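Surface glycoprotein (Trypanosoma brucei, PDB 5KLH) is an insect-stage transmembrane surface antigen with a bilobed ectodomain, the part described here, and may act as a sensor. Local coordinates at residues A[159-164]-A[208-213]; A[77-82]-A[200-205]; A[25-30]-A[38-43]; A[85-90]-A[186-191]. All coordinates share one frame; numbering follows the deposited sequence.

Contact 1 of 4, residues A[159-164]-A[208-213]; sequences YLVAAS and PFIALE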
loop_
_atom_site.group_PDB
_atom_site.type_symbol
_atom_site.label_atom_id
_atom_site.label_comp_id
_atom_site.label_asym_id
_atom_site.label_seq_id
_atom_site.Cartn_x
_atom_site.Cartn_y
_atom_site.Cartn_z
ATOM N N TYR A 159 6.303 -2.845 -2.641
ATOM C CA TYR A 159 6.282 -1.674 -3.526
ATOM C C TYR A 159 7.074 -0.528 -2.936
ATOM O O TYR A 159 6.777 -0.092 -1.822
ATOM C CB TYR A 159 4.847 -1.196 -3.761
ATOM C CG TYR A 159 3.912 -2.214 -4.355
ATOM C CD1 TYR A 159 3.365 -3.229 -3.570
ATOM C CD2 TYR A 159 3.534 -2.136 -5.682
ATOM C CE1 TYR A 159 2.485 -4.150 -4.114
ATOM C CE2 TYR A 159 2.652 -3.051 -6.231
ATOM C CZ TYR A 159 2.133 -4.051 -5.434
ATOM O OH TYR A 159 1.249 -4.958 -5.968
ATOM N N LEU A 160 8.053 -0.013 -3.678
ATOM C CA LEU A 160 8.886 1.076 -3.187
ATOM C C LEU A 160 8.734 2.266 -4.111
ATOM O O LEU A 160 8.390 2.087 -5.280
ATOM C CB LEU A 160 10.354 0.643 -3.104
ATOM C CG LEU A 160 10.621 -0.606 -2.267
ATOM C CD1 LEU A 160 12.083 -1.053 -2.363
ATOM C CD2 LEU A 160 10.269 -0.327 -0.822
ATOM N N VAL A 161 8.968 3.470 -3.591
ATOM C CA VAL A 161 8.807 4.682 -4.396
ATOM C C VAL A 161 10.007 5.612 -4.284
ATOM O O VAL A 161 10.511 5.886 -3.184
ATOM C CB VAL A 161 7.511 5.443 -3.991
ATOM C CG1 VAL A 161 7.248 6.619 -4.911
ATOM C CG2 VAL A 161 6.310 4.513 -4.021
ATOM N N ALA A 162 10.469 6.080 -5.438
ATOM C CA ALA A 162 11.523 7.099 -5.489
ATOM C C ALA A 162 10.966 8.427 -5.974
ATOM O O ALA A 162 10.095 8.463 -6.839
ATOM C CB ALA A 162 12.664 6.651 -6.402
ATOM N N ALA A 163 11.498 9.509 -5.417
ATOM C CA ALA A 163 11.162 10.883 -5.793
ATOM C C ALA A 163 12.355 11.581 -6.434
ATOM O O ALA A 163 13.505 11.291 -6.094
ATOM C CB ALA A 163 10.720 11.664 -4.578
ATOM N N SER A 164 12.089 12.509 -7.341
ATOM C CA SER A 164 13.164 13.351 -7.870
ATOM C C SER A 164 13.874 14.104 -6.754
ATOM O O SER A 164 13.240 14.568 -5.807
ATOM C CB SER A 164 12.620 14.358 -8.882
ATOM O OG SER A 164 12.011 13.697 -9.966
ATOM N N PRO A 208 1.660 6.944 -13.137
ATOM C CA PRO A 208 0.198 6.894 -13.149
ATOM C C PRO A 208 -0.372 5.782 -12.263
ATOM O O PRO A 208 -1.522 5.867 -11.834
ATOM C CB PRO A 208 -0.117 6.634 -14.626
ATOM C CG PRO A 208 1.003 7.330 -15.352
ATOM C CD PRO A 208 2.220 6.983 -14.503
ATOM N N PHE A 209 0.410 4.739 -12.003
ATOM C CA PHE A 209 -0.049 3.694 -11.085
ATOM C C PHE A 209 -0.331 4.301 -9.701
ATOM O O PHE A 209 -1.356 4.002 -9.073
ATOM C CB PHE A 209 0.996 2.568 -10.986
ATOM C CG PHE A 209 0.616 1.445 -10.044
ATOM C CD1 PHE A 209 0.969 1.495 -8.709
ATOM C CD2 PHE A 209 -0.050 0.327 -10.512
ATOM C CE1 PHE A 209 0.632 0.472 -7.842
ATOM C CE2 PHE A 209 -0.387 -0.705 -9.650
ATOM C CZ PHE A 209 -0.041 -0.630 -8.312
ATOM N N ILE A 210 0.580 5.145 -9.232
ATOM C CA ILE A 210 0.424 5.771 -7.921
ATOM C C ILE A 210 -0.698 6.813 -7.977
ATOM O O ILE A 210 -1.552 6.857 -7.090
ATOM C CB ILE A 210 1.741 6.397 -7.448
ATOM C CG1 ILE A 210 2.732 5.286 -7.086
ATOM C CG2 ILE A 210 1.496 7.341 -6.278
ATOM C CD1 ILE A 210 4.137 5.777 -6.769
ATOM N N ALA A 211 -0.724 7.619 -9.040
ATOM C CA ALA A 211 -1.814 8.583 -9.224
ATOM C C ALA A 211 -3.195 7.922 -9.234
ATOM O O ALA A 211 -4.135 8.428 -8.610
ATOM C CB ALA A 211 -1.601 9.379 -10.496
ATOM N N LEU A 212 -3.326 6.791 -9.930
ATOM C CA LEU A 212 -4.584 6.065 -9.957
ATOM C C LEU A 212 -4.946 5.537 -8.570
ATOM O O LEU A 212 -6.101 5.655 -8.146
ATOM C CB LEU A 212 -4.513 4.922 -10.977
ATOM C CG LEU A 212 -5.811 4.197 -11.301
ATOM C CD1 LEU A 212 -6.814 5.183 -11.913
ATOM C CD2 LEU A 212 -5.545 3.038 -12.249
ATOM N N GLU A 213 -3.962 4.979 -7.860
ATOM C CA GLU A 213 -4.179 4.481 -6.508
ATOM C C GLU A 213 -4.716 5.595 -5.633
ATOM O O GLU A 213 -5.646 5.398 -4.856
ATOM C CB GLU A 213 -2.874 3.938 -5.897
ATOM C CG GLU A 213 -2.465 2.576 -6.412
ATOM C CD GLU A 213 -3.374 1.458 -5.920
ATOM O OE1 GLU A 213 -3.558 1.307 -4.694
ATOM O OE2 GLU A 213 -3.920 0.710 -6.762
#
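I210 and V161 bury the most surface in this contact, meeting tip to tip between helix 208-215 and strand 145-164. The outermost carbon of the isoleucine, CD1, faces both methyls of the valine: it lies 3.7 Å from V161 CG1 and the same distance from V161 CG2. I210 reaches that far because its chain is extended beyond CG1 (chi2 173°), which carries the terminal methyl straight out from the helix to the strand. F209, one residue earlier in the helix, approaches Y159, two residues earlier in the strand. There the side chains cross at about a right angle, and F209 CZ comes to 4.2 Å from Y159 CE2, an oblique approach at the outer limit of van der Waals contact. The phenylalanine ring is also stacked on Y203 of the neighbouring strand 197-204. Elsewhere on the helix A211 and L212 pack on helix 12-20, and F209 and L212 also touch strand 36-47. No hydrogen bond joins the two segments; helix and strand are held here by van der Waals contact between largely buried apolar groups, which implies a hydrophobic attachment of the helix to the sheet.

Contact 2 of 4, residues A[77-82]-A[200-205]; sequences VNINTV and VQLYSE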
loop_
_atom_site.group_PDB
_atom_site.type_symbol
_atom_site.label_atom_id
_atom_site.label_comp_id
_atom_site.label_asym_id
_atom_site.label_seq_id
_atom_site.Cartn_x
_atom_site.Cartn_y
_atom_site.Cartn_z
ATOM N N VAL A 77 18.402 -1.444 -2.245
ATOM C CA VAL A 77 18.069 -0.897 -3.547
ATOM C C VAL A 77 19.308 -0.225 -4.122
ATOM O O VAL A 77 19.818 0.732 -3.550
ATOM C CB VAL A 77 16.910 0.103 -3.429
ATOM C CG1 VAL A 77 16.514 0.644 -4.784
ATOM C CG2 VAL A 77 15.742 -0.553 -2.712
ATOM N N ASN A 78 19.814 -0.766 -5.222
ATOM C CA ASN A 78 20.987 -0.209 -5.889
ATOM C C ASN A 78 20.684 -0.014 -7.376
ATOM O O ASN A 78 21.113 -0.797 -8.236
ATOM C CB ASN A 78 22.207 -1.113 -5.682
ATOM C CG ASN A 78 23.504 -0.434 -6.079
ATOM O OD1 ASN A 78 23.510 0.729 -6.506
ATOM N ND2 ASN A 78 24.614 -1.150 -5.934
ATOM N N ILE A 79 19.941 1.051 -7.658
ATOM C CA ILE A 79 19.398 1.316 -8.979
ATOM C C ILE A 79 20.048 2.568 -9.538
ATOM O O ILE A 79 20.145 3.586 -8.847
ATOM C CB ILE A 79 17.876 1.485 -8.913
ATOM C CG1 ILE A 79 17.234 0.172 -8.448
ATOM C CG2 ILE A 79 17.304 1.911 -10.265
ATOM C CD1 ILE A 79 17.330 -0.977 -9.494
ATOM N N ASN A 80 20.521 2.472 -10.774
ATOM C CA ASN A 80 21.110 3.599 -11.490
ATOM C C ASN A 80 20.204 4.829 -11.397
ATOM O O ASN A 80 19.009 4.739 -11.679
ATOM C CB ASN A 80 21.356 3.193 -12.952
ATOM C CG ASN A 80 22.056 4.262 -13.753
ATOM O OD1 ASN A 80 23.067 4.818 -13.322
ATOM N ND2 ASN A 80 21.524 4.554 -14.937
ATOM N N THR A 81 20.796 5.947 -10.962
ATOM C CA THR A 81 20.179 7.271 -10.793
ATOM C C THR A 81 19.311 7.396 -9.532
ATOM O O THR A 81 18.789 8.468 -9.258
ATOM C CB THR A 81 19.319 7.727 -12.045
ATOM O OG1 THR A 81 18.055 7.045 -12.089
ATOM C CG2 THR A 81 20.078 7.518 -13.354
ATOM N N VAL A 82 19.189 6.324 -8.751
ATOM C CA VAL A 82 18.474 6.395 -7.477
ATOM C C VAL A 82 19.457 6.302 -6.308
ATOM O O VAL A 82 20.179 5.310 -6.184
ATOM C CB VAL A 82 17.414 5.252 -7.363
ATOM C CG1 VAL A 82 16.607 5.395 -6.082
ATOM C CG2 VAL A 82 16.481 5.273 -8.564
ATOM N N VAL A 200 9.935 -7.308 -5.746
ATOM C CA VAL A 200 10.158 -5.922 -5.368
ATOM C C VAL A 200 9.970 -5.053 -6.597
ATOM O O VAL A 200 10.569 -5.331 -7.642
ATOM C CB VAL A 200 11.562 -5.704 -4.798
ATOM C CG1 VAL A 200 11.724 -4.247 -4.374
ATOM C CG2 VAL A 200 11.803 -6.641 -3.630
ATOM N N GLN A 201 9.109 -4.039 -6.486
ATOM C CA GLN A 201 8.877 -3.096 -7.576
ATOM C C GLN A 201 9.149 -1.666 -7.133
ATOM O O GLN A 201 8.597 -1.196 -6.126
ATOM C CB GLN A 201 7.430 -3.212 -8.099
ATOM C CG GLN A 201 7.077 -4.619 -8.587
ATOM C CD GLN A 201 5.652 -4.746 -9.106
ATOM O OE1 GLN A 201 4.921 -3.764 -9.203
ATOM N NE2 GLN A 201 5.256 -5.972 -9.448
ATOM N N LEU A 202 9.989 -0.963 -7.890
ATOM C CA LEU A 202 10.298 0.432 -7.574
ATOM C C LEU A 202 9.660 1.351 -8.615
ATOM O O LEU A 202 9.944 1.241 -9.813
ATOM C CB LEU A 202 11.820 0.654 -7.501
ATOM C CG LEU A 202 12.294 2.095 -7.300
ATOM C CD1 LEU A 202 11.981 2.577 -5.892
ATOM C CD2 LEU A 202 13.780 2.256 -7.606
ATOM N N TYR A 203 8.761 2.217 -8.146
ATOM C CA TYR A 203 8.087 3.229 -8.961
ATOM C C TYR A 203 8.670 4.603 -8.735
ATOM O O TYR A 203 9.294 4.870 -7.687
ATOM C CB TYR A 203 6.590 3.291 -8.628
ATOM C CG TYR A 203 5.827 2.083 -9.086
ATOM C CD1 TYR A 203 5.803 0.934 -8.320
ATOM C CD2 TYR A 203 5.134 2.092 -10.295
ATOM C CE1 TYR A 203 5.106 -0.200 -8.754
ATOM C CE2 TYR A 203 4.442 0.979 -10.732
ATOM C CZ TYR A 203 4.435 -0.166 -9.955
ATOM O OH TYR A 203 3.749 -1.292 -10.380
ATOM N N SER A 204 8.425 5.502 -9.681
ATOM C CA SER A 204 8.661 6.917 -9.421
ATOM C C SER A 204 7.370 7.529 -8.877
ATOM O O SER A 204 6.279 7.037 -9.172
ATOM C CB SER A 204 9.142 7.655 -10.679
ATOM O OG SER A 204 8.120 7.747 -11.661
ATOM N N GLU A 205 7.507 8.569 -8.056
ATOM C CA GLU A 205 6.366 9.243 -7.444
ATOM C C GLU A 205 5.297 9.664 -8.432
ATOM O O GLU A 205 4.113 9.615 -8.117
ATOM C CB GLU A 205 6.815 10.499 -6.672
ATOM C CG GLU A 205 7.359 10.243 -5.311
ATOM C CD GLU A 205 7.525 11.527 -4.512
ATOM O OE1 GLU A 205 7.719 12.616 -5.120
ATOM O OE2 GLU A 205 7.501 11.438 -3.274
#
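L202 points from strand 197-204 toward V77, I79 and V82, across the interior of the curled mixed sheet. The two strands do not pair directly: V77 and L202 are nearest in the backbone, yet their CA atoms are 8.9 Å apart, and side chains alone span the interval. A single methyl, L202 CD2, does all the touching. It is carried there by a side chain with CG anti to the backbone N (chi1 175°). V82 meets it tip to tip, its CG2 being 4.2 Å from L202 CD2. I79 instead slides past the leucine in the opposite direction and offers the flank of its chain, with CG1 at 4.1 Å from L202 CD2. V77 contributes its CG1 branch at a similar range.

That one methyl can touch both I79 and V82 follows from the type II beta turn from I79 to V82, which ends strand 72-79 and folds the chain back. F33 of strand 31-33 touches both V77 and L202, while W29 packs on L202, so that the leucine has further apolar neighbours. On the other face of strand 197-204, Y203 and Q201 leave the contact and bond to each other. The turn itself is closed by a backbone hydrogen bond from V82 N to I79 O, 2.9 Å long.

Contact 3 of 4, residues A[25-30]-A[38-43]; sequences PLESWT and ATVRRQ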
loop_
_atom_site.group_PDB
_atom_site.type_symbol
_atom_site.label_atom_id
_atom_site.label_comp_id
_atom_site.label_asym_id
_atom_site.label_seq_id
_atom_site.Cartn_x
_atom_site.Cartn_y
_atom_site.Cartn_z
ATOM N N PRO A 25 13.402 8.930 -18.263
ATOM C CA PRO A 25 14.508 8.676 -17.331
ATOM C C PRO A 25 14.451 7.279 -16.712
ATOM O O PRO A 25 15.487 6.716 -16.358
ATOM C CB PRO A 25 14.323 9.751 -16.250
ATOM C CG PRO A 25 13.433 10.780 -16.863
ATOM C CD PRO A 25 12.557 10.057 -17.829
ATOM N N LEU A 26 13.256 6.716 -16.597
ATOM C CA LEU A 26 13.103 5.429 -15.921
ATOM C C LEU A 26 13.683 4.262 -16.717
ATOM O O LEU A 26 13.916 3.181 -16.161
ATOM C CB LEU A 26 11.631 5.173 -15.616
ATOM C CG LEU A 26 10.957 6.381 -14.968
ATOM C CD1 LEU A 26 9.504 6.076 -14.647
ATOM C CD2 LEU A 26 11.714 6.799 -13.716
ATOM N N GLU A 27 13.939 4.479 -18.009
ATOM C CA GLU A 27 14.573 3.456 -18.842
ATOM C C GLU A 27 15.972 3.143 -18.344
ATOM O O GLU A 27 16.501 2.046 -18.575
ATOM C CB GLU A 27 14.623 3.899 -20.310
ATOM C CG GLU A 27 13.261 4.253 -20.887
ATOM C CD GLU A 27 12.144 3.314 -20.429
ATOM O OE1 GLU A 27 12.240 2.087 -20.664
ATOM O OE2 GLU A 27 11.160 3.811 -19.828
ATOM N N SER A 28 16.559 4.100 -17.635
ATOM C CA SER A 28 17.890 3.927 -17.079
ATOM C C SER A 28 17.885 3.286 -15.695
ATOM O O SER A 28 18.924 3.219 -15.043
ATOM C CB SER A 28 18.608 5.278 -17.013
ATOM O OG SER A 28 18.737 5.841 -18.309
ATOM N N TRP A 29 16.727 2.807 -15.244
ATOM C CA TRP A 29 16.624 2.263 -13.884
ATOM C C TRP A 29 17.067 0.795 -13.801
ATOM O O TRP A 29 16.353 -0.089 -13.283
ATOM C CB TRP A 29 15.192 2.443 -13.354
ATOM C CG TRP A 29 14.950 3.786 -12.700
ATOM C CD1 TRP A 29 15.732 4.907 -12.801
ATOM C CD2 TRP A 29 13.856 4.141 -11.840
ATOM N NE1 TRP A 29 15.195 5.927 -12.052
ATOM C CE2 TRP A 29 14.045 5.482 -11.452
ATOM C CE3 TRP A 29 12.731 3.451 -11.358
ATOM C CZ2 TRP A 29 13.153 6.154 -10.615
ATOM C CZ3 TRP A 29 11.852 4.118 -10.515
ATOM C CH2 TRP A 29 12.070 5.454 -10.154
ATOM N N THR A 30 18.252 0.536 -14.343
ATOM C CA THR A 30 18.877 -0.771 -14.236
ATOM C C THR A 30 19.661 -0.824 -12.935
ATOM O O THR A 30 19.915 0.218 -12.321
ATOM C CB THR A 30 19.822 -1.026 -15.396
ATOM O OG1 THR A 30 20.666 0.128 -15.522
ATOM C CG2 THR A 30 19.035 -1.239 -16.687
ATOM N N ALA A 38 17.950 -6.200 -11.659
ATOM C CA ALA A 38 16.658 -5.548 -11.882
ATOM C C ALA A 38 16.301 -5.475 -13.362
ATOM O O ALA A 38 17.179 -5.449 -14.225
ATOM C CB ALA A 38 16.668 -4.154 -11.293
ATOM N N THR A 39 15.006 -5.393 -13.650
ATOM C CA THR A 39 14.535 -5.278 -15.012
ATOM C C THR A 39 13.512 -4.169 -15.070
ATOM O O THR A 39 12.556 -4.194 -14.310
ATOM C CB THR A 39 13.891 -6.598 -15.501
ATOM O OG1 THR A 39 14.826 -7.673 -15.357
ATOM C CG2 THR A 39 13.460 -6.482 -16.956
ATOM N N VAL A 40 13.716 -3.197 -15.951
ATOM C CA VAL A 40 12.724 -2.154 -16.155
ATOM C C VAL A 40 11.534 -2.719 -16.915
ATOM O O VAL A 40 11.696 -3.327 -17.976
ATOM C CB VAL A 40 13.317 -0.957 -16.930
ATOM C CG1 VAL A 40 12.240 0.098 -17.218
ATOM C CG2 VAL A 40 14.444 -0.354 -16.135
ATOM N N ARG A 41 10.340 -2.502 -16.366
ATOM C CA ARG A 41 9.110 -3.045 -16.913
ATOM C C ARG A 41 8.183 -1.931 -17.333
ATOM O O ARG A 41 7.954 -0.986 -16.577
ATOM C CB ARG A 41 8.389 -3.919 -15.877
ATOM C CG ARG A 41 9.137 -5.151 -15.422
ATOM C CD ARG A 41 9.055 -6.251 -16.433
ATOM N NE ARG A 41 9.745 -7.469 -16.008
ATOM C CZ ARG A 41 10.009 -8.473 -16.840
ATOM N NH1 ARG A 41 9.647 -8.371 -18.109
ATOM N NH2 ARG A 41 10.635 -9.563 -16.419
ATOM N N ARG A 42 7.628 -2.046 -18.530
ATOM C CA ARG A 42 6.626 -1.098 -18.985
ATOM C C ARG A 42 5.266 -1.789 -19.038
ATOM O O ARG A 42 5.065 -2.720 -19.821
ATOM C CB ARG A 42 7.026 -0.526 -20.347
ATOM C CG ARG A 42 8.325 0.286 -20.304
ATOM C CD ARG A 42 9.067 0.311 -21.644
ATOM N NE ARG A 42 10.079 -0.745 -21.752
ATOM C CZ ARG A 42 10.023 -1.767 -22.604
ATOM N NH1 ARG A 42 10.992 -2.673 -22.620
ATOM N NH2 ARG A 42 9.007 -1.886 -23.445
ATOM N N GLN A 43 4.342 -1.349 -18.183
ATOM C CA GLN A 43 3.013 -1.941 -18.106
ATOM C C GLN A 43 1.987 -0.922 -18.590
ATOM O O GLN A 43 2.290 0.273 -18.743
ATOM C CB GLN A 43 2.685 -2.397 -16.671
ATOM C CG GLN A 43 2.598 -1.242 -15.629
ATOM C CD GLN A 43 2.277 -1.713 -14.201
ATOM O OE1 GLN A 43 1.951 -2.887 -13.989
ATOM N NE2 GLN A 43 2.367 -0.790 -13.214
#
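The chain at 25-30 is a tight, irregular coil: residues 25-27 have helical backbone angles, S28 N and W29 N bond back to P25 O and L26 O, and W29 is the centre of an inverse gamma turn. Beside it, 39-43 runs as extended strand. The backbones come closest at T30 and A38, whose CA atoms are 5.8 Å apart, and no hydrogen bond links the two segments. V40 meets the coil with both branches. Its CG2 lies 3.4 Å from W29 O and 3.6 Å from L26 O, while the same methyl touches W29 CB; CG1, anti to the backbone N (chi1 176°), approaches L26 O and the carboxylate of E27. The valine thus packs largely against backbone carbonyls.

The coil leads from helix 12-20 into strand 31-33, which forms an antiparallel hairpin with strand 36-47, and the contact lays the coil against this part of the mixed sheet. W29 turns its indole inward to meet Y170 edge-to-face, and its O accepts a hydrogen bond from T58 OG1.

On the solvent side, E27 and R42 cross at about a right angle. In the conformer described, E27 OE1 stands 3.7 Å from R42 NE, a long and doubtful salt bridge, and the carboxylate and guanidinium planes are 64° apart.

Contact 4 of 4, residues A[85-90]-A[186-191]; sequences FTRRSP and LSQGYE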
loop_
_atom_site.group_PDB
_atom_site.type_symbol
_atom_site.label_atom_id
_atom_site.label_comp_id
_atom_site.label_asym_id
_atom_site.label_seq_id
_atom_site.Cartn_x
_atom_site.Cartn_y
_atom_site.Cartn_z
ATOM N N PHE A 85 19.272 3.018 -1.049
ATOM C CA PHE A 85 18.596 2.940 0.230
ATOM C C PHE A 85 18.196 1.517 0.516
ATOM O O PHE A 85 18.131 0.681 -0.400
ATOM C CB PHE A 85 17.377 3.886 0.288
ATOM C CG PHE A 85 16.233 3.505 -0.611
ATOM C CD1 PHE A 85 16.224 3.889 -1.942
ATOM C CD2 PHE A 85 15.140 2.818 -0.108
ATOM C CE1 PHE A 85 15.155 3.562 -2.773
ATOM C CE2 PHE A 85 14.067 2.491 -0.934
ATOM C CZ PHE A 85 14.077 2.858 -2.259
ATOM N N THR A 86 17.947 1.243 1.793
ATOM C CA THR A 86 17.476 -0.064 2.229
ATOM C C THR A 86 16.053 0.025 2.760
ATOM O O THR A 86 15.707 0.955 3.486
ATOM C CB THR A 86 18.386 -0.654 3.327
ATOM O OG1 THR A 86 19.705 -0.842 2.802
ATOM C CG2 THR A 86 17.859 -2.006 3.819
ATOM N N ARG A 87 15.230 -0.946 2.392
ATOM C CA ARG A 87 13.962 -1.142 3.073
ATOM C C ARG A 87 13.985 -2.484 3.760
ATOM O O ARG A 87 14.260 -3.514 3.119
ATOM C CB ARG A 87 12.774 -1.072 2.110
ATOM C CG ARG A 87 11.455 -1.472 2.770
ATOM C CD ARG A 87 10.946 -0.367 3.698
ATOM N NE ARG A 87 10.612 0.827 2.931
ATOM C CZ ARG A 87 9.413 1.062 2.395
ATOM N NH1 ARG A 87 8.411 0.201 2.567
ATOM N NH2 ARG A 87 9.213 2.169 1.692
ATOM N N ARG A 88 13.716 -2.461 5.061
ATOM C CA ARG A 88 13.363 -3.662 5.806
ATOM C C ARG A 88 11.854 -3.746 5.946
ATOM O O ARG A 88 11.217 -2.768 6.313
ATOM C CB ARG A 88 14.026 -3.651 7.180
ATOM C CG ARG A 88 15.474 -4.070 7.145
ATOM C CD ARG A 88 16.132 -3.899 8.508
ATOM N NE ARG A 88 17.403 -4.617 8.554
ATOM C CZ ARG A 88 18.513 -4.190 7.972
ATOM N NH1 ARG A 88 18.513 -3.049 7.308
ATOM N NH2 ARG A 88 19.632 -4.902 8.064
ATOM N N SER A 89 11.274 -4.902 5.635
ATOM C CA SER A 89 9.829 -5.067 5.701
ATOM C C SER A 89 9.579 -6.417 6.334
ATOM O O SER A 89 10.292 -7.369 6.020
ATOM C CB SER A 89 9.199 -4.992 4.302
ATOM O OG SER A 89 7.788 -4.844 4.373
ATOM N N PRO A 90 8.568 -6.520 7.210
ATOM C CA PRO A 90 8.363 -7.799 7.894
ATOM C C PRO A 90 7.900 -8.895 6.940
ATOM O O PRO A 90 6.991 -8.654 6.150
ATOM C CB PRO A 90 7.279 -7.481 8.935
ATOM C CG PRO A 90 6.599 -6.274 8.424
ATOM C CD PRO A 90 7.642 -5.480 7.687
ATOM N N LEU A 186 3.254 -0.500 5.425
ATOM C CA LEU A 186 2.667 -1.837 5.365
ATOM C C LEU A 186 1.550 -1.965 4.337
ATOM O O LEU A 186 0.776 -2.922 4.372
ATOM C CB LEU A 186 2.146 -2.252 6.736
ATOM C CG LEU A 186 3.216 -2.406 7.817
ATOM C CD1 LEU A 186 2.625 -3.034 9.072
ATOM C CD2 LEU A 186 4.372 -3.221 7.298
ATOM N N SER A 187 1.476 -1.010 3.417
ATOM C CA SER A 187 0.511 -1.077 2.321
ATOM C C SER A 187 1.122 -1.887 1.186
ATOM O O SER A 187 1.475 -1.333 0.147
ATOM C CB SER A 187 0.136 0.329 1.851
ATOM O OG SER A 187 -0.415 1.086 2.915
ATOM N N GLN A 188 1.280 -3.192 1.408
ATOM C CA GLN A 188 2.039 -4.031 0.487
ATOM C C GLN A 188 1.213 -5.194 -0.038
ATOM O O GLN A 188 0.038 -5.329 0.288
ATOM C CB GLN A 188 3.306 -4.549 1.174
ATOM C CG GLN A 188 4.157 -3.448 1.783
ATOM C CD GLN A 188 4.740 -2.550 0.721
ATOM O OE1 GLN A 188 4.751 -2.911 -0.447
ATOM N NE2 GLN A 188 5.223 -1.362 1.117
ATOM N N GLY A 189 1.835 -6.030 -0.853
ATOM C CA GLY A 189 1.152 -7.185 -1.406
ATOM C C GLY A 189 1.381 -8.355 -0.490
ATOM O O GLY A 189 2.532 -8.742 -0.257
ATOM N N TYR A 190 0.291 -8.920 0.030
ATOM C CA TYR A 190 0.376 -10.003 1.012
ATOM C C TYR A 190 -0.328 -11.259 0.565
ATOM O O TYR A 190 -1.258 -11.207 -0.259
ATOM C CB TYR A 190 -0.211 -9.561 2.351
ATOM C CG TYR A 190 0.624 -8.518 3.046
ATOM C CD1 TYR A 190 1.819 -8.864 3.649
ATOM C CD2 TYR A 190 0.216 -7.194 3.101
ATOM C CE1 TYR A 190 2.603 -7.905 4.293
ATOM C CE2 TYR A 190 0.990 -6.232 3.742
ATOM C CZ TYR A 190 2.185 -6.603 4.328
ATOM O OH TYR A 190 2.982 -5.675 4.961
ATOM N N GLU A 191 0.117 -12.390 1.115
ATOM C CA GLU A 191 -0.542 -13.673 0.889
ATOM C C GLU A 191 -0.835 -14.369 2.216
ATOM O O GLU A 191 -0.377 -13.939 3.281
ATOM C CB GLU A 191 0.312 -14.592 -0.006
ATOM C CG GLU A 191 0.678 -14.016 -1.346
ATOM C CD GLU A 191 -0.504 -13.951 -2.292
ATOM O OE1 GLU A 191 -1.548 -14.573 -1.995
ATOM O OE2 GLU A 191 -0.388 -13.264 -3.327
HETATM O O HOH W 1 5.751 -6.473 5.103
#
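A single water joins S89, P90 and Y190, bridging two segments between which no direct hydrogen bond is made. It donates to P90 O at 2.7 Å; it is also hydrogen-bonded to S89 OG at 2.7 Å and to Y190 OH at 2.9 Å. The phenol reaches the water because the tyrosine side chain, though it starts out along the flank of the contact, brings its far end nearer to strand 85-100.

Next to the water lies a small apolar contact. L186 CD2 touches CG and CD of the proline ring, with P90 CG at 3.9 Å. On the other side of S89, R87 NH1 and Q188 NE2 come to 3.8 Å, with the amide nitrogen near the guanidinium plane at its edge and the two planes 71° apart. Two nitrogen donors meet here, so the approach is not itself a bond, and each polar group is held elsewhere: R87 NH2 by the carboxylate of E172 and by Q177 O, Q188 OE1 by Y159 N and Q188 NE2 by H185 O. The arginine reaches this place through a chain bent at chi2 and chi3 (75° and 65°).

Strands 85-100 and 189-191 both pair antiparallel with the long strand 145-164, and the water and side chains join these two partners of one strand, consistent with a branched or curled mixed beta sheet.

Overall arrangement
From the N terminus, contact 3 comes first, closing a short loop in which the coil after helix 12-20 returns through strand 31-33 to strand 36-47. The remaining three begin after it. Contact 2 opens at strand 72-79 and closes at strand 197-204, and contact 4, from strand 85-100 to 186-191, lies entirely within that span. Contact 1 opens on strand 145-164 and closes on helix 208-215, crossing both. Contacts 1 and 2 share the pairing of strands 145-164 and 197-204, while N80 and T30 tie contact 2 to contact 3. All four reach one mixed sheet; contact 1 adds the C-terminal helix. Contacts 3 and 4 do not touch, their nearest atoms being about 8 Å apart.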